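PDB 3GBT: gluconate kinase from Lactobacillus acidophilus, which probably phosphorylates gluconate using ATP, as a gluconokinase of the FGGY family of carbohydrate kinases. Local coordinates for residues Asp253-Asn258 and Val395-Thr400; Val213-Lys218 and Asp230-Leu235; Ser106-Ala111 and Pro133-Leu138; Asp319-Ala324 and Ala371-Ile376; Val11-Thr16 and Ser77-Ser82. One frame throughout, in Å; residues are numbered along the deposited sequence.

Contact 1: residues Asp253-Asn258 and Val395-Thr400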
# COMPACT_ATOMS: atom_id res chain seq x y z
N ASP A 253 10.64 5.43 15.21
CA ASP A 253 12.02 5.83 14.93
C ASP A 253 12.43 5.44 13.52
O ASP A 253 13.53 5.73 13.08
CB ASP A 253 12.98 5.25 15.97
CG ASP A 253 12.92 5.99 17.29
OD1 ASP A 253 12.29 7.08 17.32
OD2 ASP A 253 13.48 5.48 18.29
N HIS A 254 11.54 4.75 12.82
CA HIS A 254 11.81 4.32 11.47
C HIS A 254 10.63 4.65 10.59
O HIS A 254 9.58 5.08 11.07
CB HIS A 254 12.09 2.82 11.43
CG HIS A 254 13.28 2.41 12.24
ND1 HIS A 254 13.27 2.43 13.62
CD2 HIS A 254 14.51 1.99 11.87
CE1 HIS A 254 14.45 2.04 14.07
NE2 HIS A 254 15.22 1.77 13.03
N CYS A 255 10.81 4.47 9.30
CA CYS A 255 9.68 4.44 8.40
C CYS A 255 10.06 3.61 7.19
O CYS A 255 11.22 3.28 6.99
CB CYS A 255 9.29 5.86 7.99
SG CYS A 255 10.63 6.72 7.27
N ALA A 256 9.05 3.25 6.42
CA ALA A 256 9.26 2.42 5.25
C ALA A 256 8.94 3.22 3.99
O ALA A 256 7.86 3.78 3.84
CB ALA A 256 8.39 1.18 5.32
N LEU A 257 9.91 3.26 3.09
CA LEU A 257 9.73 3.88 1.82
C LEU A 257 9.85 2.77 0.82
O LEU A 257 10.91 2.16 0.70
CB LEU A 257 10.84 4.88 1.56
CG LEU A 257 10.96 5.49 0.16
CD1 LEU A 257 9.74 6.35 -0.13
CD2 LEU A 257 12.26 6.31 0.04
N ASN A 258 8.77 2.50 0.12
CA ASN A 258 8.82 1.60 -1.01
C ASN A 258 8.46 2.35 -2.27
O ASN A 258 7.45 3.07 -2.30
CB ASN A 258 7.83 0.46 -0.83
CG ASN A 258 7.85 -0.50 -2.00
OD1 ASN A 258 8.80 -1.26 -2.18
ND2 ASN A 258 6.81 -0.44 -2.82
N VAL A 395 15.26 7.75 12.23
CA VAL A 395 16.72 7.68 12.20
C VAL A 395 17.22 7.08 10.90
O VAL A 395 18.40 7.17 10.58
CB VAL A 395 17.28 6.83 13.37
CG1 VAL A 395 16.76 7.36 14.69
CG2 VAL A 395 16.90 5.36 13.18
N ALA A 396 16.31 6.47 10.14
CA ALA A 396 16.68 5.88 8.87
C ALA A 396 15.42 5.65 8.07
O ALA A 396 14.33 5.62 8.64
CB ALA A 396 17.43 4.58 9.06
N ILE A 397 15.57 5.51 6.76
CA ILE A 397 14.46 5.14 5.88
C ILE A 397 14.69 3.72 5.41
O ILE A 397 15.71 3.41 4.79
CB ILE A 397 14.40 6.03 4.62
CG1 ILE A 397 14.47 7.52 4.97
CG2 ILE A 397 13.15 5.70 3.81
CD1 ILE A 397 13.34 8.02 5.85
N ASN A 398 13.75 2.82 5.69
CA ASN A 398 13.94 1.46 5.23
C ASN A 398 13.35 1.30 3.84
O ASN A 398 12.13 1.38 3.65
CB ASN A 398 13.38 0.45 6.24
CG ASN A 398 14.19 0.43 7.53
OD1 ASN A 398 13.91 -0.34 8.46
ND2 ASN A 398 15.21 1.28 7.59
N ALA A 399 14.23 1.07 2.88
CA ALA A 399 13.89 1.29 1.48
C ALA A 399 13.80 0.04 0.62
O ALA A 399 14.65 -0.85 0.68
CB ALA A 399 14.88 2.26 0.87
N THR A 400 12.77 -0.00 -0.22
CA THR A 400 12.59 -1.08 -1.18
C THR A 400 11.96 -0.53 -2.44
O THR A 400 11.52 0.62 -2.47
CB THR A 400 11.66 -2.17 -0.62
OG1 THR A 400 10.43 -1.55 -0.21
CG2 THR A 400 12.29 -2.89 0.59
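N398 is held through both ends of its backbone by the strand that carries C255 and L257. Its amide N gives a nearly straight bond to C255 O (2.9 Å), while its carbonyl O takes the N-H of L257 from above the carbonyl plane, 36° out of it. One step further on, T400 N reaches L257 O at 3.0 Å, this time within the carbonyl plane. The strands run parallel, with A256, L257 and N258 paired to N398, A399 and T400, and draw apart toward their beginnings, where V395 N still meets D253 O at 2.8 Å.

On one face, I397 divides its branches between two partners: CG2, trans to the backbone N, presses on L257 CB (3.3 Å), whereas CD1 comes equally near C255 SG. On the other face, V395 CG2 lies over the H254 ring toward its rim, 4.3 Å from the centroid, in a CH-pi contact. Near the far end the amide of N258 crosses the T400 side chain at about a right angle, CG lying 3.3 Å from OG1. An alanine in place of N258 would probably leave the T400 hydroxyl without its close neighbour.

Beyond this first shell, D251 fixes the H254 ring by bonding ND1, I265 backs C255 and L257, and I421 lies against I397 and A399. The N258 side chain is about 7 Å from G402, which binds ADP and ATP. Parallel neighbours inside a mixed sheet, with nucleotide contacts just past their C-terminal ends, are characteristic of the actin-like ATPase fold of FGGY kinases.

Contact 2: residues Val213-Lys218 and Asp230-Leu235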
# COMPACT_ATOMS: atom_id res chain seq x y z
N VAL A 213 -5.80 -17.51 14.46
CA VAL A 213 -5.85 -18.74 13.70
C VAL A 213 -7.29 -19.01 13.29
O VAL A 213 -8.20 -18.95 14.12
CB VAL A 213 -5.33 -19.92 14.53
CG1 VAL A 213 -5.48 -21.21 13.74
CG2 VAL A 213 -3.88 -19.68 14.91
N ILE A 214 -7.49 -19.27 12.01
CA ILE A 214 -8.81 -19.60 11.51
C ILE A 214 -8.82 -21.07 11.09
O ILE A 214 -8.13 -21.48 10.15
CB ILE A 214 -9.23 -18.67 10.34
CG1 ILE A 214 -9.74 -17.34 10.89
CG2 ILE A 214 -10.32 -19.30 9.53
CD1 ILE A 214 -8.66 -16.30 11.03
N PHE A 215 -9.60 -21.86 11.82
CA PHE A 215 -9.56 -23.32 11.74
C PHE A 215 -10.99 -23.83 11.87
O PHE A 215 -11.77 -23.28 12.66
CB PHE A 215 -8.69 -23.86 12.89
CG PHE A 215 -8.08 -25.21 12.63
CD1 PHE A 215 -6.99 -25.35 11.78
CD2 PHE A 215 -8.56 -26.35 13.27
CE1 PHE A 215 -6.41 -26.59 11.56
CE2 PHE A 215 -7.99 -27.59 13.05
CZ PHE A 215 -6.91 -27.71 12.19
N PRO A 216 -11.34 -24.88 11.11
CA PRO A 216 -10.42 -25.56 10.21
C PRO A 216 -10.68 -25.17 8.76
O PRO A 216 -11.67 -24.49 8.46
CB PRO A 216 -10.81 -27.05 10.38
CG PRO A 216 -12.13 -27.04 11.18
CD PRO A 216 -12.61 -25.62 11.22
N ILE A 217 -9.80 -25.62 7.88
CA ILE A 217 -9.98 -25.51 6.45
C ILE A 217 -10.90 -26.61 5.93
O ILE A 217 -10.70 -27.79 6.21
CB ILE A 217 -8.62 -25.60 5.72
CG1 ILE A 217 -7.73 -24.41 6.11
CG2 ILE A 217 -8.82 -25.63 4.21
CD1 ILE A 217 -6.26 -24.59 5.76
N LYS A 218 -11.93 -26.21 5.18
CA LYS A 218 -12.85 -27.17 4.58
C LYS A 218 -12.09 -28.28 3.84
O LYS A 218 -11.13 -28.01 3.12
CB LYS A 218 -13.84 -26.46 3.66
CG LYS A 218 -14.69 -25.45 4.41
CD LYS A 218 -15.96 -25.08 3.66
CE LYS A 218 -15.67 -24.43 2.32
NZ LYS A 218 -16.79 -23.55 1.89
N ASP A 230 -4.58 -30.20 9.66
CA ASP A 230 -4.16 -29.29 10.73
C ASP A 230 -3.37 -28.07 10.24
O ASP A 230 -2.74 -27.38 11.04
CB ASP A 230 -3.38 -30.04 11.80
CG ASP A 230 -2.45 -31.07 11.21
OD1 ASP A 230 -2.06 -30.89 10.04
OD2 ASP A 230 -2.12 -32.05 11.92
N THR A 231 -3.40 -27.82 8.93
CA THR A 231 -2.84 -26.60 8.35
C THR A 231 -3.67 -25.39 8.78
O THR A 231 -4.84 -25.27 8.40
CB THR A 231 -2.82 -26.66 6.80
OG1 THR A 231 -1.76 -27.51 6.35
CG2 THR A 231 -2.62 -25.29 6.20
N LYS A 232 -3.07 -24.51 9.57
CA LYS A 232 -3.76 -23.32 10.06
C LYS A 232 -3.83 -22.20 9.03
O LYS A 232 -2.90 -22.00 8.25
CB LYS A 232 -3.06 -22.77 11.31
CG LYS A 232 -3.25 -23.57 12.56
CD LYS A 232 -2.13 -24.56 12.74
CE LYS A 232 -1.61 -24.55 14.17
NZ LYS A 232 -2.70 -24.46 15.19
N ILE A 233 -4.93 -21.47 9.04
CA ILE A 233 -5.01 -20.22 8.32
C ILE A 233 -4.71 -19.10 9.30
O ILE A 233 -5.37 -19.00 10.34
CB ILE A 233 -6.42 -19.96 7.76
CG1 ILE A 233 -6.76 -20.97 6.67
CG2 ILE A 233 -6.51 -18.54 7.23
CD1 ILE A 233 -6.13 -20.68 5.34
N ILE A 234 -3.72 -18.28 9.00
CA ILE A 234 -3.50 -17.08 9.79
C ILE A 234 -4.21 -15.92 9.11
O ILE A 234 -4.07 -15.71 7.90
CB ILE A 234 -2.01 -16.78 9.97
CG1 ILE A 234 -1.24 -18.07 10.24
CG2 ILE A 234 -1.81 -15.77 11.10
CD1 ILE A 234 -1.75 -18.87 11.44
N LEU A 235 -5.00 -15.18 9.89
CA LEU A 235 -5.85 -14.12 9.37
C LEU A 235 -5.07 -13.17 8.44
O LEU A 235 -5.55 -12.77 7.39
CB LEU A 235 -6.49 -13.35 10.53
CG LEU A 235 -7.58 -12.34 10.19
CD1 LEU A 235 -8.66 -12.97 9.31
CD2 LEU A 235 -8.18 -11.74 11.46
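I214 and I233 form an antiparallel hydrogen-bonded pair that adds the short strand 213-214 to the edge of the mixed sheet in the N-terminal FGGY domain. I214 N points almost straight at I233 O (2.7 Å), but the return bond from I233 N to I214 O is weak. The tight part lies on the buried side. There I217 comes back after the turn, with its CG1 3.6 Å from I233 CG1, the two side chains crossing at about a right angle, and its CD1 pushed to 3.1 Å from T231 O. I214 CD1 extends to L235 CB at 3.7 Å. An alanine in place of I233 would probably open a gap beside I217, whose CG1 would lose its close apolar partner. Beyond, W76 adjoins I233 and I162 of helix 157-166 adjoins I214.

The outer side is looser and more accessible. V213 CG1 rests on K232 CG at 3.5 Å, and the bent lysine chain brings NZ within 5.9 Å of the F215 ring centroid, at most a weak attraction. With CG trans to the backbone N (chi1 -155°), the exposed F215 turns its edge to residues 230-232, and D230 CA lies in the ring plane, 3.5 Å from CZ.

Contact 3: residues Ser106-Ala111 and Pro133-Leu138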
# COMPACT_ATOMS: atom_id res chain seq x y z
N SER A 106 -17.59 11.08 -7.21
CA SER A 106 -18.50 12.20 -7.03
C SER A 106 -18.99 12.25 -5.59
O SER A 106 -19.10 13.32 -4.99
CB SER A 106 -19.69 12.10 -7.98
OG SER A 106 -19.27 11.99 -9.33
N ILE A 107 -19.30 11.07 -5.04
CA ILE A 107 -19.72 10.96 -3.65
C ILE A 107 -18.70 11.62 -2.73
O ILE A 107 -19.07 12.29 -1.75
CB ILE A 107 -19.88 9.50 -3.21
CG1 ILE A 107 -21.27 8.98 -3.55
CG2 ILE A 107 -19.61 9.35 -1.71
CD1 ILE A 107 -21.38 8.41 -4.94
N VAL A 108 -17.42 11.43 -3.03
CA VAL A 108 -16.37 11.95 -2.17
C VAL A 108 -16.38 13.47 -2.22
O VAL A 108 -16.31 14.13 -1.19
CB VAL A 108 -14.97 11.45 -2.59
CG1 VAL A 108 -13.88 12.23 -1.85
CG2 VAL A 108 -14.86 9.95 -2.37
N GLN A 109 -16.47 14.00 -3.43
CA GLN A 109 -16.42 15.45 -3.63
C GLN A 109 -17.56 16.11 -2.87
O GLN A 109 -17.36 17.10 -2.18
CB GLN A 109 -16.51 15.80 -5.11
CG GLN A 109 -16.26 17.27 -5.38
CD GLN A 109 -14.92 17.73 -4.86
OE1 GLN A 109 -14.83 18.60 -4.00
NE2 GLN A 109 -13.85 17.13 -5.38
N ASP A 110 -18.75 15.54 -2.99
CA ASP A 110 -19.91 16.07 -2.29
C ASP A 110 -19.78 15.90 -0.78
O ASP A 110 -20.04 16.84 -0.02
CB ASP A 110 -21.18 15.42 -2.85
CG ASP A 110 -21.52 15.92 -4.25
OD1 ASP A 110 -21.59 17.16 -4.45
OD2 ASP A 110 -21.72 15.08 -5.16
N ALA A 111 -19.37 14.72 -0.34
CA ALA A 111 -19.08 14.52 1.07
C ALA A 111 -18.05 15.54 1.54
O ALA A 111 -18.14 16.09 2.65
CB ALA A 111 -18.57 13.10 1.31
N PRO A 133 -13.93 1.81 0.71
CA PRO A 133 -15.20 1.09 0.84
C PRO A 133 -16.35 1.96 1.36
O PRO A 133 -17.41 1.91 0.77
CB PRO A 133 -14.86 -0.00 1.86
CG PRO A 133 -13.44 -0.35 1.52
CD PRO A 133 -12.78 0.92 0.98
N ILE A 134 -16.15 2.72 2.43
CA ILE A 134 -17.23 3.57 2.93
C ILE A 134 -17.85 4.40 1.82
O ILE A 134 -19.07 4.48 1.70
CB ILE A 134 -16.79 4.51 4.06
CG1 ILE A 134 -17.93 5.46 4.43
CG2 ILE A 134 -15.57 5.32 3.64
CD1 ILE A 134 -17.78 6.10 5.79
N TYR A 135 -17.00 5.02 1.00
CA TYR A 135 -17.49 5.82 -0.13
C TYR A 135 -18.05 4.93 -1.23
O TYR A 135 -19.06 5.25 -1.85
CB TYR A 135 -16.38 6.74 -0.67
CG TYR A 135 -15.91 7.77 0.34
CD1 TYR A 135 -16.78 8.72 0.85
CD2 TYR A 135 -14.59 7.79 0.78
CE1 TYR A 135 -16.36 9.66 1.78
CE2 TYR A 135 -14.16 8.73 1.71
CZ TYR A 135 -15.06 9.66 2.20
OH TYR A 135 -14.65 10.60 3.12
N LYS A 136 -17.39 3.80 -1.48
CA LYS A 136 -17.91 2.85 -2.46
C LYS A 136 -19.31 2.37 -2.07
O LYS A 136 -20.20 2.26 -2.92
CB LYS A 136 -16.95 1.67 -2.64
CG LYS A 136 -15.86 1.90 -3.69
CD LYS A 136 -14.97 0.67 -3.87
CE LYS A 136 -13.56 0.87 -3.31
NZ LYS A 136 -12.73 1.76 -4.20
N LEU A 137 -19.52 2.10 -0.78
CA LEU A 137 -20.82 1.68 -0.26
C LEU A 137 -21.88 2.76 -0.44
O LEU A 137 -22.99 2.47 -0.90
CB LEU A 137 -20.73 1.32 1.23
CG LEU A 137 -19.96 0.04 1.52
CD1 LEU A 137 -19.63 -0.08 3.00
CD2 LEU A 137 -20.75 -1.15 1.02
N LEU A 138 -21.55 3.99 -0.06
CA LEU A 138 -22.49 5.09 -0.21
C LEU A 138 -22.98 5.18 -1.65
O LEU A 138 -24.16 5.40 -1.91
CB LEU A 138 -21.83 6.40 0.19
CG LEU A 138 -21.52 6.58 1.68
CD1 LEU A 138 -20.49 7.68 1.84
CD2 LEU A 138 -22.77 6.90 2.46
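V108 and Y135 lie at the centre of an apolar helix-helix crossing between helix 105-113 and helix 133-143, in the N-terminal FGGY region and away from the nucleotide-binding residues. The short helical segments pass at 103° with their axes 9.5 Å apart, so the interface is small, drawing on I107, V108 and A111 from one helix and on Y135 and L138 from the other.

V108 CG2 sits over one face of the tyrosine ring, 3.9 Å from its centroid, making a CH-pi contact offset toward the CG side of the ring; Y135 CG itself is 3.6 Å from this methyl. The torsion of V108 (chi1 169°) leaves CG1 trans to the backbone N and leaves CG2 as the branch that meets the ring. On the opposite face lies I134 CG2, from the tyrosine's own helix, so that aliphatic groups cover both faces and would limit the ring's rotation.

Both helices belong to the helical part of the N-terminal domain that lies outside its central beta sheet, consistent with the FGGY elaboration of the actin-like core. I107 contributes a single methyl: CG2 lies 3.9 Å from Y135 CD1 and 4.0 Å from L138 CD1, wedged between ring and leucine while its side chain runs past the tyrosine in the opposite direction. A111, one turn after I107, brings CB obliquely to Y135 CE1 at 4.1 Å.

Helix 117-124 extends this packing through A117 and I120, both against Y135, and L197 of helix 191-197 backs L138. K136 points away from the crossing, and its NZ bonds to the carbonyl oxygens of T98 and P130.

Contact 4: residues Asp319-Ala324 and Ala371-Ile376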
# COMPACT_ATOMS: atom_id res chain seq x y z
N ASP A 319 20.94 4.58 -19.02
CA ASP A 319 21.32 5.69 -19.88
C ASP A 319 20.80 6.97 -19.27
O ASP A 319 21.52 7.97 -19.17
CB ASP A 319 20.70 5.53 -21.27
CG ASP A 319 21.33 4.40 -22.07
OD1 ASP A 319 22.50 4.06 -21.79
OD2 ASP A 319 20.63 3.86 -22.96
N PHE A 320 19.53 6.93 -18.88
CA PHE A 320 18.86 8.08 -18.30
C PHE A 320 19.53 8.53 -17.02
O PHE A 320 19.85 9.71 -16.85
CB PHE A 320 17.38 7.76 -18.05
CG PHE A 320 16.55 8.96 -17.69
CD1 PHE A 320 16.55 9.46 -16.40
CD2 PHE A 320 15.75 9.58 -18.63
CE1 PHE A 320 15.78 10.56 -16.05
CE2 PHE A 320 14.97 10.68 -18.30
CZ PHE A 320 14.98 11.17 -17.01
N LEU A 321 19.77 7.58 -16.11
CA LEU A 321 20.45 7.87 -14.86
C LEU A 321 21.81 8.51 -15.10
O LEU A 321 22.16 9.50 -14.47
CB LEU A 321 20.63 6.59 -14.04
CG LEU A 321 19.40 5.86 -13.52
CD1 LEU A 321 19.85 4.62 -12.79
CD2 LEU A 321 18.58 6.74 -12.61
N ASP A 322 22.58 7.92 -16.01
CA ASP A 322 23.90 8.45 -16.36
C ASP A 322 23.83 9.89 -16.80
O ASP A 322 24.55 10.74 -16.29
CB ASP A 322 24.55 7.61 -17.46
CG ASP A 322 25.01 6.26 -16.95
OD1 ASP A 322 25.24 6.14 -15.72
OD2 ASP A 322 25.14 5.34 -17.78
N VAL A 323 22.94 10.18 -17.76
CA VAL A 323 22.73 11.55 -18.21
C VAL A 323 22.29 12.47 -17.06
O VAL A 323 22.89 13.51 -16.83
CB VAL A 323 21.74 11.61 -19.36
CG1 VAL A 323 21.41 13.06 -19.69
CG2 VAL A 323 22.32 10.89 -20.57
N ALA A 324 21.24 12.08 -16.34
CA ALA A 324 20.80 12.87 -15.18
C ALA A 324 21.99 13.22 -14.31
O ALA A 324 22.10 14.34 -13.82
CB ALA A 324 19.77 12.11 -14.38
N ALA A 371 16.07 16.72 -12.90
CA ALA A 371 14.93 17.35 -12.24
C ALA A 371 13.76 16.38 -12.09
O ALA A 371 13.09 16.38 -11.06
CB ALA A 371 14.48 18.63 -12.96
N VAL A 372 13.55 15.55 -13.10
CA VAL A 372 12.54 14.49 -13.02
C VAL A 372 12.76 13.61 -11.77
O VAL A 372 11.88 13.50 -10.91
CB VAL A 372 12.49 13.61 -14.30
CG1 VAL A 372 11.78 12.31 -14.03
CG2 VAL A 372 11.77 14.34 -15.41
N ILE A 373 13.94 13.02 -11.66
CA ILE A 373 14.28 12.11 -10.57
C ILE A 373 14.23 12.81 -9.21
O ILE A 373 13.74 12.26 -8.23
CB ILE A 373 15.67 11.52 -10.77
CG1 ILE A 373 15.75 10.82 -12.13
CG2 ILE A 373 16.04 10.57 -9.64
CD1 ILE A 373 17.14 10.41 -12.50
N GLU A 374 14.75 14.04 -9.15
CA GLU A 374 14.68 14.83 -7.93
C GLU A 374 13.23 15.18 -7.58
O GLU A 374 12.87 15.22 -6.40
CB GLU A 374 15.55 16.09 -8.07
CG GLU A 374 17.04 15.78 -8.11
CD GLU A 374 17.92 16.98 -8.45
OE1 GLU A 374 17.37 18.05 -8.79
OE2 GLU A 374 19.16 16.85 -8.38
N GLY A 375 12.41 15.43 -8.59
CA GLY A 375 11.00 15.74 -8.38
C GLY A 375 10.26 14.54 -7.81
O GLY A 375 9.58 14.63 -6.79
N ILE A 376 10.38 13.40 -8.48
CA ILE A 376 9.84 12.16 -7.95
C ILE A 376 10.24 12.00 -6.48
O ILE A 376 9.40 11.77 -5.62
CB ILE A 376 10.31 10.95 -8.77
CG1 ILE A 376 9.72 11.01 -10.18
CG2 ILE A 376 9.94 9.62 -8.06
CD1 ILE A 376 10.34 10.04 -11.15
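I373 is the bump of this contact, and the hollow that receives it lies on one side of helix 317-325, bounded by F320, L321 and A324. Its chain is extended (chi2 171°), which sends CD1 forward between the three: A324 CB is 3.7 Å away, F320 CE1 3.8 Å and L321 CD2 3.9 Å. The phenyl forms one wall edge-on, with I373 CD1 lying in the ring plane. L321 closes a second side, its side chain crossing the isoleucine at about a right angle, and the small A324 lets the methyl sink close to the helix surface. V372 adds a shallower touch, its CB 4.4 Å from F320 CZ.

The helical segments cross at 97° with axes 10.6 Å apart, and the meeting is small, centred on the I373 insertion. F303 packs edge-to-face against F320, and F408 of helix 407-417 touches both L321 and I373, so the fit belongs to a wider helical core of the C-terminal FGGY domain. V372 lies about 8 Å from G300, a nucleotide-binding residue, measured between side chains. Between residues 319-324 and 371-376 the contact is wholly apolar and relies on shape and burial; one residue before the second segment, R370 NE adds a hydrogen bond to A324 O.

Contact 5: residues Val11-Thr16 and Ser77-Ser82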
# COMPACT_ATOMS: atom_id res chain seq x y z
N VAL A 11 -2.06 -11.15 -1.89
CA VAL A 11 -3.14 -11.02 -2.85
C VAL A 11 -3.17 -9.61 -3.42
O VAL A 11 -3.84 -8.73 -2.88
CB VAL A 11 -4.49 -11.32 -2.20
CG1 VAL A 11 -5.58 -11.43 -3.26
CG2 VAL A 11 -4.39 -12.59 -1.38
N GLY A 12 -2.45 -9.42 -4.52
CA GLY A 12 -2.33 -8.11 -5.13
C GLY A 12 -3.44 -7.79 -6.11
O GLY A 12 -4.35 -8.60 -6.34
N THR A 13 -3.35 -6.61 -6.70
CA THR A 13 -4.37 -6.11 -7.61
C THR A 13 -4.38 -6.84 -8.94
O THR A 13 -5.44 -7.06 -9.53
CB THR A 13 -4.18 -4.62 -7.87
OG1 THR A 13 -4.65 -3.89 -6.73
CG2 THR A 13 -4.97 -4.21 -9.07
N THR A 14 -3.20 -7.22 -9.42
CA THR A 14 -3.14 -7.92 -10.69
C THR A 14 -2.56 -9.32 -10.56
O THR A 14 -2.55 -10.09 -11.52
CB THR A 14 -2.39 -7.10 -11.76
OG1 THR A 14 -1.06 -6.82 -11.31
CG2 THR A 14 -3.11 -5.78 -12.03
N ALA A 15 -2.11 -9.66 -9.36
CA ALA A 15 -1.59 -10.99 -9.12
C ALA A 15 -1.51 -11.32 -7.63
O ALA A 15 -1.37 -10.43 -6.79
CB ALA A 15 -0.22 -11.15 -9.77
N THR A 16 -1.60 -12.60 -7.31
CA THR A 16 -1.25 -13.07 -5.99
C THR A 16 0.14 -13.67 -6.07
O THR A 16 0.46 -14.36 -7.04
CB THR A 16 -2.25 -14.12 -5.49
OG1 THR A 16 -3.50 -13.48 -5.23
CG2 THR A 16 -1.76 -14.76 -4.22
N SER A 77 -1.25 -11.60 3.16
CA SER A 77 -1.04 -10.18 2.96
C SER A 77 -1.92 -9.83 1.78
O SER A 77 -1.99 -10.58 0.81
CB SER A 77 0.41 -9.89 2.62
OG SER A 77 0.58 -8.52 2.33
N SER A 78 -2.61 -8.70 1.86
CA SER A 78 -3.62 -8.40 0.86
C SER A 78 -3.72 -6.93 0.52
O SER A 78 -3.55 -6.06 1.37
CB SER A 78 -4.99 -8.91 1.32
OG SER A 78 -6.03 -8.41 0.48
N GLN A 79 -4.02 -6.67 -0.75
CA GLN A 79 -4.42 -5.36 -1.21
C GLN A 79 -5.45 -4.78 -0.24
O GLN A 79 -6.12 -5.53 0.49
CB GLN A 79 -5.05 -5.48 -2.59
CG GLN A 79 -6.38 -6.20 -2.57
CD GLN A 79 -6.97 -6.36 -3.96
OE1 GLN A 79 -6.58 -7.26 -4.71
NE2 GLN A 79 -7.90 -5.49 -4.30
N MSE A 80 -5.58 -3.46 -0.25
CA MSE A 80 -6.52 -2.78 0.64
C MSE A 80 -7.71 -2.17 -0.09
O MSE A 80 -7.71 -2.05 -1.32
CB MSE A 80 -5.80 -1.70 1.45
CG MSE A 80 -4.68 -2.25 2.34
SE MSE A 80 -3.92 -0.93 3.58
CE MSE A 80 -5.47 -0.66 4.75
N HIS A 81 -8.72 -1.80 0.67
CA HIS A 81 -9.83 -0.99 0.16
C HIS A 81 -10.76 -1.73 -0.79
O HIS A 81 -11.69 -1.13 -1.32
CB HIS A 81 -9.29 0.27 -0.51
CG HIS A 81 -8.18 0.92 0.24
ND1 HIS A 81 -8.34 1.42 1.51
CD2 HIS A 81 -6.89 1.14 -0.10
CE1 HIS A 81 -7.19 1.92 1.93
NE2 HIS A 81 -6.29 1.78 0.97
N SER A 82 -10.50 -3.01 -1.02
CA SER A 82 -11.34 -3.80 -1.91
C SER A 82 -12.71 -4.00 -1.26
O SER A 82 -12.81 -4.06 -0.03
CB SER A 82 -10.70 -5.15 -2.23
OG SER A 82 -10.89 -6.07 -1.17
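V11 N donates to S77 O at 2.8 Å, the shorter of two backbone bonds that join these segments. The second returns from Q79 N to V11 O, 3.0 Å long and nearly straight at 174°, though the donor is tilted 32° from the carbonyl plane. One residue bonded in this way to the two neighbours of its partner, here S78, is the signature of a parallel bridge, and the CA atoms of V11 and S78 are correspondingly close.

After the bridge the second chain leaves the sheet, whereas the first makes a tight turn and re-enters it at A15. The Q79 side chain follows V11 and G12: chi1 of 68° puts CG between the backbone N and the carbonyl carbon and against V11 O, at 3.6 Å. The extended chain then brings the end of the side chain near G12 O; that carbonyl accepts a hydrogen bond from the Y35 hydroxyl. The S78 hydroxyl reaches forward to the next residue: OG donates to a lone pair of Q79 O, in the carbonyl plane and 2.9 Å away, which would steady the peptide where the strand ends.

G12 opens the turn of residues 12-15, and a side chain on it would clash with A15 O. The sequence Asp-Val-Gly-Thr-Thr in this hairpin matches the phosphate-1 loop of actin-like ATPases, which in relatives faces the nucleotide phosphates; the T13 side chain is about 11 Å from that of T261, a nucleotide-binding residue.

Helix 157-166 lies against the bridge, with I161 on V11 and I157 on S78 and Q79, while helix 239-245 packs on S77 through L242 and strand 4-11, parallel to 70-78, leads into the turn and on to strand 15-22.

Contacts 2 and 5 lie in one sheet of the N-terminal domain, where strands 70-78 and 232-238 are neighbours; their nearest atoms are about 6 Å apart. Contact 3 belongs to the helices beside that sheet and touches contact 5, with P133 CD 3.3 Å from H81 O. In the C-terminal domain, contact 4 is nested within the loop closed by contact 1, and helix 365-388 is followed by strand 396-400; nearest atoms are about 8 Å apart. Contacts 1 and 5, one from each domain, have their nearest atoms about 11 Å apart, consistent with a nucleotide cleft between the domains near T261, G300 and G402. Contacts 2 and 4 are farthest apart, about 48 Å between centres.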